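Local coordinates for protein ABC transporter (Caldanaerobius, PDB 4G68) that probably serves as the solute-binding protein of an ABC transporter, capturing xylan-derived sugars for uptake by a thermophilic bacterium, at residues C[123-128]-C[338-343]; C[134-139]-C[143-148]. All blocks are in the same frame, centred on the assembly; numbering follows the deposited sequence.

Interaction 1: residues C[123-128]-C[338-343]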
# COMPACT_ATOMS: atom_id res chain seq x y z
N LEU C 123 2.70 -24.08 11.26
CA LEU C 123 3.86 -23.20 11.24
C LEU C 123 4.99 -23.66 12.16
O LEU C 123 5.87 -22.87 12.54
CB LEU C 123 3.45 -21.73 11.54
CG LEU C 123 2.41 -21.14 10.60
CD1 LEU C 123 2.06 -19.71 11.01
CD2 LEU C 123 2.94 -21.21 9.18
N ASN C 124 4.95 -24.94 12.52
CA ASN C 124 5.96 -25.55 13.30
C ASN C 124 6.87 -26.37 12.42
O ASN C 124 7.65 -27.17 12.95
CB ASN C 124 5.32 -26.45 14.35
CG ASN C 124 4.81 -25.68 15.57
OD1 ASN C 124 3.86 -26.10 16.23
ND2 ASN C 124 5.44 -24.54 15.85
N ASP C 125 6.78 -26.15 11.10
CA ASP C 125 7.57 -26.93 10.17
C ASP C 125 8.79 -26.17 9.75
O ASP C 125 9.48 -26.61 8.80
CB ASP C 125 6.73 -27.32 8.92
CG ASP C 125 6.22 -26.11 8.12
OD1 ASP C 125 6.30 -24.95 8.58
OD2 ASP C 125 5.72 -26.31 7.00
N GLY C 126 9.08 -25.04 10.44
CA GLY C 126 10.19 -24.16 10.03
C GLY C 126 9.88 -23.06 8.98
O GLY C 126 10.77 -22.29 8.60
N THR C 127 8.63 -22.99 8.51
CA THR C 127 8.20 -21.91 7.60
C THR C 127 8.59 -20.53 8.13
O THR C 127 9.07 -19.71 7.35
CB THR C 127 6.67 -21.94 7.37
OG1 THR C 127 6.29 -23.12 6.65
CG2 THR C 127 6.20 -20.71 6.56
N LYS C 128 8.42 -20.26 9.44
CA LYS C 128 8.67 -18.89 9.93
C LYS C 128 10.07 -18.36 9.55
O LYS C 128 10.26 -17.17 9.23
CB LYS C 128 8.46 -18.80 11.42
CG LYS C 128 7.02 -18.96 11.85
CD LYS C 128 6.90 -18.87 13.38
CE LYS C 128 5.45 -18.86 13.80
NZ LYS C 128 5.21 -18.66 15.27
N ALA C 338 -0.50 -25.01 -0.46
CA ALA C 338 -0.52 -24.08 -1.55
C ALA C 338 -0.29 -22.66 -1.16
O ALA C 338 0.44 -21.98 -1.84
CB ALA C 338 -1.84 -24.19 -2.31
N ALA C 339 -1.00 -22.17 -0.12
CA ALA C 339 -0.84 -20.78 0.32
C ALA C 339 0.65 -20.53 0.63
O ALA C 339 1.24 -19.56 0.10
CB ALA C 339 -1.70 -20.45 1.54
N LYS C 340 1.27 -21.42 1.43
CA LYS C 340 2.72 -21.31 1.69
C LYS C 340 3.60 -21.15 0.45
O LYS C 340 4.53 -20.30 0.43
CB LYS C 340 3.20 -22.52 2.44
CG LYS C 340 2.86 -22.47 3.90
CD LYS C 340 3.51 -23.63 4.63
CE LYS C 340 2.59 -24.25 5.64
NZ LYS C 340 3.31 -25.28 6.45
N TYR C 341 3.32 -21.96 -0.56
CA TYR C 341 4.03 -21.87 -1.87
C TYR C 341 3.66 -20.56 -2.60
O TYR C 341 4.51 -19.83 -3.02
CB TYR C 341 3.73 -23.11 -2.75
CG TYR C 341 4.06 -22.95 -4.22
CD1 TYR C 341 5.26 -23.45 -4.73
CD2 TYR C 341 3.14 -22.34 -5.12
CE1 TYR C 341 5.58 -23.33 -6.09
CE2 TYR C 341 3.46 -22.19 -6.46
CZ TYR C 341 4.67 -22.70 -6.94
OH TYR C 341 5.03 -22.61 -8.28
N LEU C 342 2.40 -20.27 -2.71
CA LEU C 342 1.98 -19.05 -3.42
C LEU C 342 2.57 -17.78 -2.79
O LEU C 342 3.00 -16.87 -3.53
CB LEU C 342 0.48 -18.96 -3.35
CG LEU C 342 -0.25 -19.97 -4.22
CD1 LEU C 342 -1.74 -19.78 -3.95
CD2 LEU C 342 0.15 -19.74 -5.71
N ALA C 343 2.59 -17.72 -1.46
CA ALA C 343 3.13 -16.57 -0.73
C ALA C 343 4.61 -16.33 -1.04
O ALA C 343 4.97 -15.22 -1.46
CB ALA C 343 2.92 -16.74 0.76

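Interaction 2: residues C[134-139]-C[143-148]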
# COMPACT_ATOMS: atom_id res chain seq x y z
N GLY C 134 9.74 -10.47 12.18
CA GLY C 134 8.54 -9.65 12.41
C GLY C 134 7.43 -9.75 11.35
O GLY C 134 6.43 -9.03 11.44
N SER C 135 7.60 -10.65 10.36
CA SER C 135 6.61 -10.76 9.28
C SER C 135 5.18 -11.11 9.72
O SER C 135 4.17 -10.70 9.08
CB SER C 135 7.07 -11.78 8.20
OG SER C 135 8.08 -11.23 7.36
N PHE C 136 5.07 -11.88 10.82
CA PHE C 136 3.78 -12.45 11.27
C PHE C 136 3.00 -11.55 12.24
O PHE C 136 1.83 -11.84 12.58
CB PHE C 136 3.98 -13.87 11.86
CG PHE C 136 4.33 -14.91 10.81
CD1 PHE C 136 3.32 -15.57 10.09
CD2 PHE C 136 5.66 -15.23 10.51
CE1 PHE C 136 3.63 -16.52 9.09
CE2 PHE C 136 5.98 -16.18 9.52
CZ PHE C 136 4.96 -16.83 8.80
N ASP C 137 3.62 -10.48 12.72
CA ASP C 137 2.93 -9.57 13.68
C ASP C 137 1.52 -9.13 13.22
O ASP C 137 0.56 -9.20 14.01
CB ASP C 137 3.78 -8.33 13.97
CG ASP C 137 5.17 -8.68 14.51
OD1 ASP C 137 5.42 -9.88 14.76
OD2 ASP C 137 5.99 -7.75 14.70
N ASN C 138 1.39 -8.65 11.98
CA ASN C 138 0.09 -8.15 11.53
C ASN C 138 -0.99 -9.21 11.30
O ASN C 138 -2.16 -8.91 11.49
CB ASN C 138 0.24 -7.24 10.32
CG ASN C 138 0.69 -5.85 10.72
OD1 ASN C 138 0.18 -5.31 11.67
ND2 ASN C 138 1.63 -5.28 9.97
N VAL C 139 -0.60 -10.43 10.92
CA VAL C 139 -1.51 -11.56 10.78
C VAL C 139 -1.79 -12.29 12.12
O VAL C 139 -2.49 -13.29 12.13
CB VAL C 139 -1.01 -12.58 9.71
CG1 VAL C 139 -0.90 -11.92 8.32
CG2 VAL C 139 0.33 -13.19 10.11
N GLY C 143 -3.00 -13.60 19.75
CA GLY C 143 -1.87 -14.52 20.04
C GLY C 143 -1.76 -15.69 19.07
O GLY C 143 -0.94 -16.59 19.25
N LYS C 144 -2.61 -15.70 18.03
CA LYS C 144 -2.70 -16.80 17.10
C LYS C 144 -2.48 -16.27 15.70
O LYS C 144 -2.76 -15.09 15.44
CB LYS C 144 -4.09 -17.45 17.21
CG LYS C 144 -4.32 -18.11 18.57
CD LYS C 144 -5.76 -18.56 18.79
CE LYS C 144 -6.70 -17.37 18.98
NZ LYS C 144 -6.64 -16.78 20.35
N ILE C 145 -2.00 -17.13 14.80
CA ILE C 145 -1.67 -16.69 13.46
C ILE C 145 -2.82 -17.09 12.53
O ILE C 145 -3.28 -18.25 12.56
CB ILE C 145 -0.42 -17.39 12.90
CG1 ILE C 145 0.78 -17.25 13.84
CG2 ILE C 145 -0.16 -16.95 11.44
CD1 ILE C 145 1.53 -15.99 13.69
N TYR C 146 -3.24 -16.14 11.68
CA TYR C 146 -4.33 -16.35 10.71
C TYR C 146 -4.01 -16.13 9.20
O TYR C 146 -4.95 -16.13 8.37
CB TYR C 146 -5.55 -15.46 11.07
CG TYR C 146 -6.24 -15.95 12.31
CD1 TYR C 146 -7.20 -16.96 12.23
CD2 TYR C 146 -5.89 -15.46 13.55
CE1 TYR C 146 -7.82 -17.42 13.37
CE2 TYR C 146 -6.50 -15.90 14.70
CZ TYR C 146 -7.48 -16.88 14.61
OH TYR C 146 -8.12 -17.34 15.75
N GLY C 147 -2.74 -15.98 8.84
CA GLY C 147 -2.39 -15.71 7.46
C GLY C 147 -0.90 -15.97 7.23
O GLY C 147 -0.13 -16.03 8.18
N ILE C 148 -0.54 -16.14 5.96
CA ILE C 148 0.86 -16.30 5.54
C ILE C 148 1.23 -14.95 4.88
O ILE C 148 0.70 -14.62 3.82
CB ILE C 148 1.01 -17.47 4.49
CG1 ILE C 148 0.57 -18.85 5.08
CG2 ILE C 148 2.41 -17.53 3.93
CD1 ILE C 148 1.14 -19.21 6.45

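Interaction 1: residues C[123-128]-C[338-343]
Lys-340 reaches out from its helix to meet the carboxylate of Asp-125, the two side chains coming from opposite directions. The ammonium nitrogen NZ lies 2.7 Å from Asp-125 OD2 in a salt bridge, and it comes from above the carboxylate plane, 43° out of it. A bend at chi3 (-138°) in the otherwise extended end of the lysine carries its chain past Thr-127, where CD passes 3.5 Å from the hydroxyl OG1 at a slant.

The other carboxylate oxygen is occupied within the loop. Asp-125 OD1 takes the Thr-127 hydroxyl on its syn side, OG1 to OD1 2.7 Å, and also the Thr-127 backbone N at 3.0 Å, which closes an Asx turn. Two bonds on one oxygen fix the rotation of the carboxylate and leave OD2 turned to the lysine. NZ has a further acceptor in the carbonyl of Tyr-122, so the ammonium group ties down two points of the loop.

The contact thus pins the loop between helix 108-112 and strand 140-141 onto helix 332-353. Tyr-341 and Leu-342 of that helix pack on helix 52-66, while Ala-343 rests on strands 144-160 and 317-325.

Interaction 2: residues C[134-139]-C[143-148]
The open end of the beta hairpin formed by strand 140-141 and the start of strand 144-160 is where Val-139 and Tyr-146 meet, as the preceding loop folds against the returning chain. One backbone bond marks the pairing: Tyr-146 N donates to Val-139 O over 3.0 Å, with the donor tilted 21° from the carbonyl plane.

Beside that bond the side chains of Phe-136, Val-139 and Ile-145 close together. Ile-145 CD1 touches Phe-136 CB at 3.7 Å, the two side chains crossing at about a right angle. Its CG2, set anti to the backbone N, is shared, lying 4.0 Å from both Val-139 CG2 and the ring carbon CD1 of Phe-136. The Val-139 methyl CG2 sits between the backbone N and carbonyl carbon of its own residue (chi1 of CG1 -61°), and from there also comes 3.5 Å from Gly-147 O. That same carbonyl oxygen lies at the edge of the Phe-136 ring, near its plane, 3.9 Å from CE1.

Cut back to an alanine, Phe-136 would keep the CB that Ile-145 CD1 touches, but the loss of the ring is likely to open a gap beside Ile-145 CG2 and Gly-147 O. Both the N and the O of Gly-147 are buried by the contact without a hydrogen-bonding partner in the model, so this oxygen is left with C-H groups of Phe-136 and Val-139 around it. Burying these two groups probably has an energetic cost, which the Tyr-146 N to Val-139 O bond, made by other atoms, does not repay.

Interactions 1 and 2 illustrate how one long loop can be fastened by different means, a charged clamp and an apolar seam, with centres about 12 Å apart. In sequence, the whole of interaction 2 falls between the two segments of interaction 1. They also touch directly: Ala-343 CB comes 3.3 Å from Ile-148 CG2, Leu-123 CD1 lies 3.6 Å from Ile-145 CG2, and Lys-128 CG packs 3.8 Å from Phe-136 CE2. Ile-148 is thus touched by both the loop, through Leu-123, and helix 332-353, through Ala-343. The centres of the two contacts lie about 23 and 18 Å from the centre of the chain, on the same side of it.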